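Local structure of aminopeptidase N (5DLL) at residues A653-C658 / T694-Q699; K662-S667 / A672-K677; S688-G693 / L718-K723. The protein probably cleaves N-terminal amino acids from peptides as a zinc-dependent M1-family aminopeptidase, and is thought to take part in the turnover of intracellular peptides. All blocks are in the same frame, centred on the assembly; numbering follows the deposited sequence.

Interaction 1 (A653-C658 / T694-Q699); sequences AVYQQC and TDLAQQ
Tyr655 and Leu696 face each other from two helices that run in the same general sense, their CA atoms 9.2 Å apart, so it is the side chains that reach across. This is helix-to-helix packing within the all-helical C-terminal domain of the M1 family, whose sequence is classed with the ARM repeats; it joins the last turns of helix 648-658 to the early part of helix 691-703. The tyrosine has CG anti to its backbone N (chi1 176°), which stretches the ring toward the other helix, and there it slides past Leu696 in the opposite direction. The leucine holds on to one flank of the ring: Leu696 CD1 lies 3.8 Å from Tyr655 CD2, at an oblique approach, and Leu696 CD2 rests 3.9 Å from Tyr655 CE2. Lys677 of helix 668-685 also packs against Tyr655. On the outer side Gln656, solvent-exposed and bent at chi2, folds its amide across the leucine, Gln656 NE2 meeting Leu696 CD2 at 3.7 Å. At the far end of the ring, Tyr655 OH stands 3.6 Å from the carbonyl oxygen Leu696 O.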
loop_
_atom_site.group_PDB
_atom_site.type_symbol
_atom_site.label_atom_id
_atom_site.label_comp_id
_atom_site.label_asym_id
_atom_site.label_seq_id
_atom_site.Cartn_x
_atom_site.Cartn_y
_atom_site.Cartn_z
ATOM N N ALA A 653 -36.093 -3.871 2.013
ATOM C CA ALA A 653 -36.501 -2.782 1.119
ATOM C C ALA A 653 -35.307 -2.199 0.367
ATOM O O ALA A 653 -35.308 -2.113 -0.867
ATOM C CB ALA A 653 -37.208 -1.688 1.910
ATOM N N VAL A 654 -34.284 -1.816 1.125
ATOM C CA VAL A 654 -33.075 -1.241 0.550
ATOM C C VAL A 654 -32.325 -2.263 -0.310
ATOM O O VAL A 654 -31.701 -1.893 -1.301
ATOM C CB VAL A 654 -32.145 -0.660 1.636
ATOM C CG1 VAL A 654 -30.860 -0.129 1.019
ATOM C CG2 VAL A 654 -32.848 0.456 2.399
ATOM N N TYR A 655 -32.392 -3.543 0.045
ATOM C CA TYR A 655 -31.795 -4.575 -0.800
ATOM C C TYR A 655 -32.431 -4.512 -2.179
ATOM O O TYR A 655 -31.735 -4.342 -3.174
ATOM C CB TYR A 655 -31.967 -5.983 -0.211
ATOM C CG TYR A 655 -31.448 -7.085 -1.125
ATOM C CD1 TYR A 655 -30.108 -7.463 -1.102
ATOM C CD2 TYR A 655 -32.295 -7.734 -2.024
ATOM C CE1 TYR A 655 -29.626 -8.459 -1.943
ATOM C CE2 TYR A 655 -31.824 -8.732 -2.870
ATOM C CZ TYR A 655 -30.488 -9.091 -2.826
ATOM O OH TYR A 655 -30.014 -10.080 -3.657
ATOM N N GLN A 656 -33.756 -4.629 -2.228
ATOM C CA GLN A 656 -34.459 -4.705 -3.511
ATOM C C GLN A 656 -34.457 -3.371 -4.266
ATOM O O GLN A 656 -34.684 -3.354 -5.477
ATOM C CB GLN A 656 -35.887 -5.275 -3.354
ATOM C CG GLN A 656 -35.971 -6.808 -3.438
ATOM C CD GLN A 656 -35.568 -7.382 -4.802
ATOM O OE1 GLN A 656 -35.804 -6.776 -5.841
ATOM N NE2 GLN A 656 -34.968 -8.561 -4.797
ATOM N N GLN A 657 -34.175 -2.268 -3.575
ATOM C CA GLN A 657 -33.987 -0.982 -4.256
ATOM C C GLN A 657 -32.546 -0.795 -4.763
ATOM O O GLN A 657 -32.299 0.028 -5.646
ATOM C CB GLN A 657 -34.454 0.186 -3.373
ATOM C CG GLN A 657 -33.380 0.930 -2.599
ATOM C CD GLN A 657 -33.962 1.963 -1.643
ATOM O OE1 GLN A 657 -35.149 1.922 -1.299
ATOM N NE2 GLN A 657 -33.123 2.897 -1.207
ATOM N N CYS A 658 -31.604 -1.552 -4.201
ATOM C CA CYS A 658 -30.235 -1.625 -4.727
ATOM C C CYS A 658 -30.074 -2.741 -5.763
ATOM O O CYS A 658 -29.173 -2.682 -6.599
ATOM C CB CYS A 658 -29.237 -1.847 -3.591
ATOM S SG CYS A 658 -29.150 -0.503 -2.383
ATOM N N THR A 694 -31.921 -16.137 2.707
ATOM C CA THR A 694 -31.436 -17.295 1.950
ATOM C C THR A 694 -32.000 -17.348 0.537
ATOM O O THR A 694 -31.285 -17.686 -0.407
ATOM C CB THR A 694 -31.772 -18.617 2.669
ATOM O OG1 THR A 694 -31.296 -18.555 4.015
ATOM C CG2 THR A 694 -31.122 -19.803 1.968
ATOM N N ASP A 695 -33.278 -17.016 0.395
ATOM C CA ASP A 695 -33.929 -17.058 -0.911
ATOM C C ASP A 695 -33.345 -15.993 -1.830
ATOM O O ASP A 695 -33.115 -16.250 -3.011
ATOM C CB ASP A 695 -35.443 -16.880 -0.767
ATOM C CG ASP A 695 -36.085 -17.984 0.060
ATOM O OD1 ASP A 695 -35.429 -19.028 0.282
ATOM O OD2 ASP A 695 -37.242 -17.804 0.498
ATOM N N LEU A 696 -33.093 -14.809 -1.272
ATOM C CA LEU A 696 -32.499 -13.699 -2.024
ATOM C C LEU A 696 -31.040 -13.967 -2.389
ATOM O O LEU A 696 -30.597 -13.611 -3.484
ATOM C CB LEU A 696 -32.596 -12.384 -1.231
ATOM C CG LEU A 696 -33.990 -11.763 -1.073
ATOM C CD1 LEU A 696 -33.932 -10.552 -0.150
ATOM C CD2 LEU A 696 -34.581 -11.382 -2.423
ATOM N N ALA A 697 -30.301 -14.582 -1.466
ATOM C CA ALA A 697 -28.901 -14.942 -1.704
ATOM C C ALA A 697 -28.784 -16.036 -2.760
ATOM O O ALA A 697 -27.902 -15.991 -3.619
ATOM C CB ALA A 697 -28.250 -15.391 -0.410
ATOM N N GLN A 698 -29.686 -17.013 -2.686
ATOM C CA GLN A 698 -29.703 -18.139 -3.615
ATOM C C GLN A 698 -29.991 -17.692 -5.052
ATOM O O GLN A 698 -29.401 -18.224 -5.996
ATOM C CB GLN A 698 -30.733 -19.183 -3.160
ATOM C CG GLN A 698 -30.772 -20.454 -4.000
ATOM C CD GLN A 698 -29.458 -21.211 -3.980
ATOM O OE1 GLN A 698 -28.964 -21.590 -2.919
ATOM N NE2 GLN A 698 -28.887 -21.438 -5.159
ATOM N N GLN A 699 -30.890 -16.723 -5.217
ATOM C CA GLN A 699 -31.208 -16.198 -6.545
ATOM C C GLN A 699 -30.053 -15.365 -7.088
ATOM O O GLN A 699 -29.647 -15.540 -8.238
ATOM C CB GLN A 699 -32.498 -15.371 -6.526
ATOM C CG GLN A 699 -33.764 -16.190 -6.309
ATOM C CD GLN A 699 -33.983 -17.248 -7.381
ATOM O OE1 GLN A 699 -34.088 -16.935 -8.570
ATOM N NE2 GLN A 699 -34.054 -18.509 -6.961
#

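Interaction 2 (K662-S667 / A672-K677); sequences KPYSLS and AKRKLK
Arg674 reaches from helix 668-685 to Tyr664 and Ser665 in the loop that leads into that same helix, covering a distance of 10.3 Å between Tyr664 CA and Arg674 CA. From CB, which already heads for the loop, the chain runs straight through CG to CD, and these methylenes carry the charged group across the gap. The bend comes at chi3, -69°, and swings the guanidinium up to the CD1-CE1 side of the tyrosine. NE is taken by a salt bridge to Asp297 OD2. Tyr664 CE1 stands over the centre of the guanidinium face, 3.4 Å from Arg674 CZ, while Arg674 NH1 comes 3.5 Å from Tyr664 CD1. The two planes are 45° apart, so this is not a flat stack. At the tip, NH2 donates to the carbonyl of Ser665, with 2.9 Å from Arg674 NH2 to Ser665 O; the nitrogen lies almost on the line of that C=O, the N-H itself bent to 154°, and the oxygen is only slightly tilted from the guanidinium plane.

Asp297 serves both residues, its other oxygen, OD1, being hydrogen-bonded to Tyr664 OH, and its negative charge would be expected to steady the buried guanidinium. The loop that carries the acceptor is itself shaped by an ST turn, in which Ser667 N donates to Ser665 OG over 3.2 Å. Ser667 is then the N-cap of helix 668-685, its OG making a weak bond to Gln670 N. Asp297 opens helix 297-312, which carries the zinc ligand His309, with the ligand His313 directly after its end. The arrangement is therefore an interdomain polar junction, in which Arg674 and Tyr664 of the helical C-terminal domain bond to Asp297 of the M1 peptidase domain.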
loop_
_atom_site.group_PDB
_atom_site.type_symbol
_atom_site.label_atom_id
_atom_site.label_comp_id
_atom_site.label_asym_id
_atom_site.label_seq_id
_atom_site.Cartn_x
_atom_site.Cartn_y
_atom_site.Cartn_z
ATOM N N LYS A 662 -29.671 -3.328 -14.233
ATOM C CA LYS A 662 -28.788 -2.713 -15.221
ATOM C C LYS A 662 -27.649 -3.655 -15.589
ATOM O O LYS A 662 -27.258 -4.505 -14.787
ATOM C CB LYS A 662 -28.191 -1.401 -14.690
ATOM C CG LYS A 662 -29.183 -0.253 -14.588
ATOM C CD LYS A 662 -28.570 0.967 -13.918
ATOM C CE LYS A 662 -29.491 2.172 -14.021
ATOM N NZ LYS A 662 -28.865 3.422 -13.506
ATOM N N PRO A 663 -27.099 -3.497 -16.803
ATOM C CA PRO A 663 -25.895 -4.234 -17.180
ATOM C C PRO A 663 -24.698 -3.810 -16.322
ATOM O O PRO A 663 -24.637 -2.657 -15.889
ATOM C CB PRO A 663 -25.683 -3.831 -18.645
ATOM C CG PRO A 663 -26.347 -2.502 -18.769
ATOM C CD PRO A 663 -27.542 -2.584 -17.873
ATOM N N TYR A 664 -23.765 -4.737 -16.088
ATOM C CA TYR A 664 -22.599 -4.482 -15.233
ATOM C C TYR A 664 -21.754 -3.316 -15.753
ATOM O O TYR A 664 -21.560 -3.152 -16.962
ATOM C CB TYR A 664 -21.734 -5.744 -15.093
ATOM C CG TYR A 664 -20.539 -5.581 -14.172
ATOM C CD1 TYR A 664 -20.704 -5.502 -12.791
ATOM C CD2 TYR A 664 -19.241 -5.505 -14.682
ATOM C CE1 TYR A 664 -19.614 -5.352 -11.946
ATOM C CE2 TYR A 664 -18.145 -5.354 -13.845
ATOM C CZ TYR A 664 -18.335 -5.278 -12.477
ATOM O OH TYR A 664 -17.255 -5.128 -11.633
ATOM N N SER A 665 -21.260 -2.517 -14.812
ATOM C CA SER A 665 -20.524 -1.301 -15.114
ATOM C C SER A 665 -19.680 -0.926 -13.909
ATOM O O SER A 665 -19.996 -1.314 -12.782
ATOM C CB SER A 665 -21.503 -0.169 -15.443
ATOM O OG SER A 665 -20.929 1.113 -15.231
ATOM N N LEU A 666 -18.619 -0.160 -14.153
ATOM C CA LEU A 666 -17.717 0.285 -13.091
ATOM C C LEU A 666 -17.919 1.759 -12.717
ATOM O O LEU A 666 -16.973 2.433 -12.301
ATOM C CB LEU A 666 -16.264 0.046 -13.505
ATOM C CG LEU A 666 -15.861 -1.416 -13.693
ATOM C CD1 LEU A 666 -14.557 -1.499 -14.475
ATOM C CD2 LEU A 666 -15.752 -2.128 -12.348
ATOM N N SER A 667 -19.148 2.256 -12.858
ATOM C CA SER A 667 -19.490 3.589 -12.375
ATOM C C SER A 667 -19.562 3.549 -10.855
ATOM O O SER A 667 -20.009 2.552 -10.281
ATOM C CB SER A 667 -20.832 4.045 -12.950
ATOM O OG SER A 667 -21.863 3.132 -12.614
ATOM N N ALA A 672 -21.183 1.342 -5.583
ATOM C CA ALA A 672 -21.692 1.660 -4.241
ATOM C C ALA A 672 -23.018 0.967 -3.943
ATOM O O ALA A 672 -23.288 0.593 -2.799
ATOM C CB ALA A 672 -21.851 3.165 -4.084
ATOM N N LYS A 673 -23.838 0.819 -4.983
ATOM C CA LYS A 673 -25.124 0.113 -4.909
ATOM C C LYS A 673 -24.875 -1.340 -4.500
ATOM O O LYS A 673 -25.499 -1.846 -3.564
ATOM C CB LYS A 673 -25.835 0.164 -6.276
ATOM C CG LYS A 673 -27.324 0.493 -6.258
ATOM C CD LYS A 673 -27.740 1.128 -7.587
ATOM C CE LYS A 673 -29.220 0.955 -7.922
ATOM N NZ LYS A 673 -30.138 1.914 -7.243
ATOM N N ARG A 674 -23.933 -1.981 -5.195
ATOM C CA ARG A 674 -23.616 -3.401 -5.000
ATOM C C ARG A 674 -23.108 -3.756 -3.609
ATOM O O ARG A 674 -23.295 -4.885 -3.149
ATOM C CB ARG A 674 -22.582 -3.873 -6.030
ATOM C CG ARG A 674 -23.173 -4.353 -7.344
ATOM C CD ARG A 674 -22.114 -5.010 -8.214
ATOM N NE ARG A 674 -21.147 -4.034 -8.715
ATOM C CZ ARG A 674 -21.304 -3.295 -9.815
ATOM N NH1 ARG A 674 -22.397 -3.405 -10.563
ATOM N NH2 ARG A 674 -20.354 -2.437 -10.175
ATOM N N LYS A 675 -22.446 -2.821 -2.940
ATOM C CA LYS A 675 -21.925 -3.123 -1.611
ATOM C C LYS A 675 -22.937 -2.837 -0.507
ATOM O O LYS A 675 -23.004 -3.592 0.461
ATOM C CB LYS A 675 -20.572 -2.459 -1.345
ATOM C CG LYS A 675 -20.513 -0.951 -1.477
ATOM C CD LYS A 675 -19.096 -0.457 -1.218
ATOM C CE LYS A 675 -18.114 -0.923 -2.288
ATOM N NZ LYS A 675 -16.765 -0.319 -2.126
ATOM N N LEU A 676 -23.737 -1.782 -0.651
ATOM C CA LEU A 676 -24.861 -1.578 0.269
ATOM C C LEU A 676 -25.846 -2.737 0.140
ATOM O O LEU A 676 -26.390 -3.214 1.139
ATOM C CB LEU A 676 -25.587 -0.257 0.009
ATOM C CG LEU A 676 -26.729 0.027 1.000
ATOM C CD1 LEU A 676 -26.185 0.173 2.413
ATOM C CD2 LEU A 676 -27.535 1.257 0.618
ATOM N N LYS A 677 -26.073 -3.177 -1.098
ATOM C CA LYS A 677 -26.856 -4.381 -1.359
ATOM C C LYS A 677 -26.312 -5.573 -0.564
ATOM O O LYS A 677 -27.079 -6.327 0.031
ATOM C CB LYS A 677 -26.858 -4.698 -2.856
ATOM C CG LYS A 677 -27.468 -6.049 -3.193
ATOM C CD LYS A 677 -27.726 -6.222 -4.678
ATOM C CE LYS A 677 -26.444 -6.163 -5.487
ATOM N NZ LYS A 677 -26.637 -6.787 -6.825
#

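Interaction 3 (S688-G693 / L718-K723); sequences SDQKVG and LKSNDK
Gln690 lays its amide against the backbone of Lys719 and Asn721 in a two-bond side-chain-to-main-chain bridge between two helix-connecting regions of the all-helical C-terminal domain, whose family is named for ARM repeats. It lies at the beginning of helix 691-703, and the partner loop links helix 707-717 to helix 723-736. The tight part is all Gln690: extended beyond CG (chi2 -177°), it brings both ends of its amide to bear. Gln690 OE1 accepts from Asn721 N at 3.0 Å, with the donor in the carbonyl plane and on a lone pair. Gln690 NE2 gives a hydrogen to Lys719 O at 3.1 Å, coming from above that carbonyl's plane, and another to Met685 O, so this nitrogen also ties the bridge back to the end of helix 668-685. Three bonds thus fix the amide's rotation.

Toward solvent the contact slackens. The exposed Asn721 side chain crosses the glutamine with its amide only 19° from parallel; Asn721 ND2 and Gln690 OE1 are 3.4 Å apart, but the angle is too poor for a hydrogen bond. Asp689, also exposed, turns back to its own chain, where Asp689 OD1 caps the coming helix by accepting from Lys691 N at 3.1 Å, met from above the carboxylate plane.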
loop_
_atom_site.group_PDB
_atom_site.type_symbol
_atom_site.label_atom_id
_atom_site.label_comp_id
_atom_site.label_asym_id
_atom_site.label_seq_id
_atom_site.Cartn_x
_atom_site.Cartn_y
_atom_site.Cartn_z
ATOM N N SER A 688 -32.940 -13.953 12.903
ATOM C CA SER A 688 -33.383 -15.190 13.553
ATOM C C SER A 688 -34.061 -16.159 12.579
ATOM O O SER A 688 -34.003 -17.369 12.780
ATOM C CB SER A 688 -34.328 -14.884 14.716
ATOM O OG SER A 688 -33.654 -14.196 15.752
ATOM N N ASP A 689 -34.711 -15.628 11.545
ATOM C CA ASP A 689 -35.200 -16.447 10.433
ATOM C C ASP A 689 -34.432 -16.114 9.146
ATOM O O ASP A 689 -34.493 -14.992 8.639
ATOM C CB ASP A 689 -36.704 -16.244 10.224
ATOM C CG ASP A 689 -37.342 -17.354 9.390
ATOM O OD1 ASP A 689 -36.612 -18.212 8.844
ATOM O OD2 ASP A 689 -38.586 -17.373 9.282
ATOM N N GLN A 690 -33.710 -17.100 8.624
ATOM C CA GLN A 690 -32.925 -16.927 7.401
ATOM C C GLN A 690 -33.729 -17.222 6.134
ATOM O O GLN A 690 -33.217 -17.056 5.026
ATOM C CB GLN A 690 -31.687 -17.823 7.443
ATOM C CG GLN A 690 -30.737 -17.496 8.580
ATOM C CD GLN A 690 -29.486 -18.349 8.552
ATOM O OE1 GLN A 690 -29.537 -19.538 8.239
ATOM N NE2 GLN A 690 -28.352 -17.743 8.881
ATOM N N LYS A 691 -34.971 -17.675 6.303
ATOM C CA LYS A 691 -35.890 -17.910 5.190
ATOM C C LYS A 691 -35.763 -16.835 4.105
ATOM O O LYS A 691 -35.420 -17.142 2.963
ATOM C CB LYS A 691 -37.329 -17.994 5.730
ATOM C CG LYS A 691 -38.459 -17.775 4.729
ATOM C CD LYS A 691 -38.502 -18.821 3.626
ATOM C CE LYS A 691 -39.697 -18.575 2.718
ATOM N NZ LYS A 691 -39.853 -19.621 1.673
ATOM N N VAL A 692 -36.016 -15.578 4.470
ATOM C CA VAL A 692 -36.050 -14.483 3.489
ATOM C C VAL A 692 -34.684 -14.173 2.857
ATOM O O VAL A 692 -34.588 -14.015 1.639
ATOM C CB VAL A 692 -36.689 -13.196 4.076
ATOM C CG1 VAL A 692 -35.804 -12.552 5.136
ATOM C CG2 VAL A 692 -37.000 -12.199 2.968
ATOM N N GLY A 693 -33.637 -14.100 3.678
ATOM C CA GLY A 693 -32.294 -13.793 3.194
ATOM C C GLY A 693 -31.734 -14.882 2.297
ATOM O O GLY A 693 -31.147 -14.592 1.251
ATOM N N LEU A 718 -23.001 -19.068 2.702
ATOM C CA LEU A 718 -22.197 -19.800 3.696
ATOM C C LEU A 718 -22.570 -19.488 5.153
ATOM O O LEU A 718 -22.162 -20.220 6.062
ATOM C CB LEU A 718 -20.700 -19.523 3.505
ATOM C CG LEU A 718 -20.033 -19.991 2.211
ATOM C CD1 LEU A 718 -18.599 -19.479 2.166
ATOM C CD2 LEU A 718 -20.076 -21.506 2.083
ATOM N N LYS A 719 -23.314 -18.403 5.375
ATOM C CA LYS A 719 -23.847 -18.080 6.708
ATOM C C LYS A 719 -25.112 -18.881 7.031
ATOM O O LYS A 719 -25.595 -18.847 8.165
ATOM C CB LYS A 719 -24.141 -16.581 6.838
ATOM C CG LYS A 719 -22.905 -15.692 6.787
ATOM C CD LYS A 719 -23.228 -14.270 7.221
ATOM C CE LYS A 719 -21.975 -13.416 7.319
ATOM N NZ LYS A 719 -22.237 -12.130 8.019
ATOM N N SER A 720 -25.644 -19.587 6.031
ATOM C CA SER A 720 -26.808 -20.453 6.202
ATOM C C SER A 720 -26.548 -21.496 7.272
ATOM O O SER A 720 -25.461 -22.071 7.324
ATOM C CB SER A 720 -27.135 -21.156 4.879
ATOM O OG SER A 720 -28.240 -22.034 5.012
ATOM N N ASN A 721 -27.545 -21.733 8.120
ATOM C CA ASN A 721 -27.441 -22.742 9.178
ATOM C C ASN A 721 -27.816 -24.146 8.707
ATOM O O ASN A 721 -27.669 -25.110 9.459
ATOM C CB ASN A 721 -28.303 -22.349 10.378
ATOM C CG ASN A 721 -27.876 -21.030 10.993
ATOM O OD1 ASN A 721 -26.690 -20.695 11.023
ATOM N ND2 ASN A 721 -28.841 -20.273 11.487
ATOM N N ASP A 722 -28.305 -24.259 7.473
ATOM C CA ASP A 722 -28.590 -25.558 6.876
ATOM C C ASP A 722 -27.326 -26.095 6.217
ATOM O O ASP A 722 -26.675 -25.393 5.446
ATOM C CB ASP A 722 -29.718 -25.443 5.849
ATOM C CG ASP A 722 -30.316 -26.790 5.477
ATOM O OD1 ASP A 722 -30.334 -27.703 6.331
ATOM O OD2 ASP A 722 -30.785 -26.931 4.326
ATOM N N LYS A 723 -26.985 -27.339 6.533
ATOM C CA LYS A 723 -25.778 -27.985 6.017
ATOM C C LYS A 723 -25.841 -28.180 4.500
ATOM O O LYS A 723 -24.846 -27.976 3.805
ATOM C CB LYS A 723 -25.588 -29.333 6.720
ATOM C CG LYS A 723 -24.278 -30.047 6.427
ATOM C CD LYS A 723 -24.123 -31.259 7.332
ATOM C CE LYS A 723 -22.977 -32.155 6.890
ATOM N NZ LYS A 723 -21.681 -31.426 6.840
#

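The three contacts lie among successive helices of the C-terminal domain, with interaction 2 between the two segments of interaction 1 in sequence. Interactions 1 and 2 have centres about 14 Å apart and touch directly: Val654 CG1 packs on Leu676 CD2 at 3.6 Å, and Lys673 NZ probably hydrogen-bonds Gln657 O at 3.3 Å, so helix 668-685 backs one contact while making the other. Interactions 1 and 3 share helix 691-703, their adjoining segments 688-693 and 694-699 leaving the centres about 13 Å apart. Interactions 2 and 3 do not meet, with nearest atoms about 9 Å apart. All lie away from the zinc and sodium sites; interaction 2 is tied to Asp297, at the start of the helix carrying zinc ligand His309.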